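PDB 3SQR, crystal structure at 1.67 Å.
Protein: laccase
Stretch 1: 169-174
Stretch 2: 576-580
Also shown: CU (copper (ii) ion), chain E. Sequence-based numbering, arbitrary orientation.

Stretch 1, residues 169-174: SHFSLQ
Stretch 2 576-580: DDSGI

Two irregular stretches of one laccase chain, more than 400 residues apart in sequence, meet here: a tight turn and the C-terminal tail of the 580-residue chain. From F171 to Q174 the first stretch forms a type II' beta turn, with S172 at phi/psi 53/-143 and L173 at -90/15, closed by a hydrogen bond from Q174 N to F171 O (3.3 Å). H170, just before the turn, lies at -114/23, and F171, its first residue, at -103/103. The tail is extended at D577 (-157/-163), bends at S578 (-68/-18), passes through G579 (102/-16) and ends at I580, phi -110, in a free carboxylate. At G579's angles a CB would be jammed against the carbonyl O of S578, so glycine suits the place. The register is set by S172 and I580, whose CA atoms lie 5.1 Å apart. The contact buries 249 Å² over both sides, mostly from I580, S172 and H170 (65, 59 and 49 Å²).

The tail holds its own shape through side chains that accept backbone protons. D577 (chi1 69°, p; chi2 6°) takes a hydrogen bond at OD1 from G579 N (3.0 Å), while S578 OG (chi1 60°, p) receives a weak one from I580 N (3.3 Å). In the turn stretch, S169 (chi1 t) serves in both senses: its OG accepts from F171 N at 2.9 Å and donates to Q174 OE1 at 2.7 Å.

Across the interface, D577 points its CB toward the turn, and its OD2 accepts a 2.7 Å hydrogen bond from S172 OG. S172 is in the t rotamer (chi1 179°), and its short hydroxyl side chain reaches the carboxylate directly. A water bonded to S172 OG (2.9 Å) also donates to D576 OD1 (3.3 Å).

The terminal carboxylate is the other anchor. S172 N lies 3.2 Å from I580 O, and S172 CA makes a CA-H...O contact with that same I580 O, also at 3.2 Å. One water lies within donating reach of S172 O (2.8 Å) and I580 OXT (2.7 Å); another of I580 O (2.7 Å) and, weakly, S172 O (3.2 Å).

H170, at chi1 -144° between wells and chi2 -57°, starts sideways but brings its ring closer to the tail. At the ring edge, ND1 donates a weak hydrogen bond to I580 OXT (3.0 Å, 128°), leaving NE2 free to bind copper at 2.1 Å; a water also binds the metal at 2.1 Å, with further ligands elsewhere in the structure. Histidine suits both tasks with its two ring nitrogens. The CA-to-CB bond of I580 (chi1 58°, p; chi2 152°, t) points away, though CB lies 4.1 Å from H170 ND1; its carboxylate meets the turn.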

# COMPACT_ATOMS: atom_id res chain seq x y z
N SER A 169 2.67 -2.31 -9.04
CA SER A 169 3.95 -3.00 -9.27
C SER A 169 4.77 -3.03 -8.01
O SER A 169 4.81 -2.06 -7.26
CB SER A 169 4.75 -2.33 -10.37
OG SER A 169 6.04 -2.94 -10.43
N HIS A 170 5.43 -4.17 -7.76
CA HIS A 170 6.35 -4.27 -6.68
C HIS A 170 7.76 -4.46 -7.28
O HIS A 170 8.69 -4.82 -6.59
CB HIS A 170 5.98 -5.41 -5.77
CG HIS A 170 6.23 -5.15 -4.33
ND1 HIS A 170 7.45 -4.81 -3.84
CD2 HIS A 170 5.38 -5.14 -3.26
CE1 HIS A 170 7.38 -4.66 -2.53
NE2 HIS A 170 6.13 -4.82 -2.15
N PHE A 171 7.93 -4.04 -8.52
CA PHE A 171 9.20 -4.15 -9.23
C PHE A 171 9.83 -2.77 -9.21
O PHE A 171 9.36 -1.80 -9.89
CB PHE A 171 8.96 -4.63 -10.63
CG PHE A 171 10.21 -4.75 -11.46
CD1 PHE A 171 10.71 -3.63 -12.08
CD2 PHE A 171 10.80 -5.96 -11.62
CE1 PHE A 171 11.84 -3.73 -12.88
CE2 PHE A 171 11.95 -6.10 -12.42
CZ PHE A 171 12.47 -4.96 -13.02
N SER A 172 10.80 -2.61 -8.33
CA SER A 172 11.54 -1.37 -8.25
C SER A 172 10.57 -0.17 -8.10
O SER A 172 9.58 -0.30 -7.34
CB SER A 172 12.57 -1.25 -9.44
OG SER A 172 13.28 -0.00 -9.36
N LEU A 173 10.83 0.97 -8.70
CA LEU A 173 10.04 2.19 -8.40
C LEU A 173 8.83 2.38 -9.27
O LEU A 173 8.25 3.45 -9.29
CB LEU A 173 10.94 3.43 -8.56
CG LEU A 173 12.17 3.51 -7.68
CD1 LEU A 173 13.12 4.63 -8.23
CD2 LEU A 173 11.76 3.84 -6.27
N GLN A 174 8.42 1.33 -9.99
CA GLN A 174 7.43 1.52 -11.06
C GLN A 174 6.14 2.11 -10.59
O GLN A 174 5.53 2.83 -11.32
CB GLN A 174 7.09 0.22 -11.75
CG GLN A 174 8.24 -0.29 -12.61
CD GLN A 174 7.97 -1.64 -13.27
OE1 GLN A 174 7.20 -2.45 -12.78
NE2 GLN A 174 8.67 -1.93 -14.40
N ASP A 576 19.30 -2.08 -10.24
CA ASP A 576 20.13 -1.01 -9.70
C ASP A 576 19.54 -0.52 -8.37
O ASP A 576 19.77 0.57 -7.94
CB ASP A 576 20.44 0.12 -10.74
CG ASP A 576 19.32 1.10 -10.88
OD1 ASP A 576 18.18 0.65 -10.65
OD2 ASP A 576 19.58 2.28 -11.22
N ASP A 577 18.84 -1.43 -7.71
CA ASP A 577 18.33 -1.19 -6.40
C ASP A 577 18.10 -2.50 -5.71
O ASP A 577 18.65 -3.52 -6.11
CB ASP A 577 17.10 -0.26 -6.44
CG ASP A 577 15.85 -0.89 -7.07
OD1 ASP A 577 15.84 -2.09 -7.40
OD2 ASP A 577 14.87 -0.09 -7.24
N SER A 578 17.33 -2.52 -4.63
CA SER A 578 17.17 -3.72 -3.85
C SER A 578 16.39 -4.85 -4.58
O SER A 578 16.41 -5.99 -4.15
CB SER A 578 16.36 -3.39 -2.62
OG SER A 578 15.10 -2.89 -3.05
N GLY A 579 15.65 -4.50 -5.61
CA GLY A 579 14.83 -5.44 -6.34
C GLY A 579 13.36 -5.37 -6.00
O GLY A 579 12.51 -5.87 -6.79
N ILE A 580 13.02 -4.71 -4.89
CA ILE A 580 11.61 -4.74 -4.45
C ILE A 580 11.01 -3.40 -4.63
O ILE A 580 11.68 -2.49 -5.22
CB ILE A 580 11.45 -5.13 -2.94
CG1 ILE A 580 12.21 -4.17 -2.00
CG2 ILE A 580 11.72 -6.62 -2.69
CD1 ILE A 580 11.59 -4.05 -0.62
OXT ILE A 580 9.90 -3.16 -4.11
CU CU E . 5.26 -4.70 -0.28
O HOH W 1 8.09 -1.64 -5.41
O HOH W 2 11.17 0.12 -4.57
O HOH W 3 15.12 0.02 -11.65
O HOH W 4 4.04 -3.23 -1.14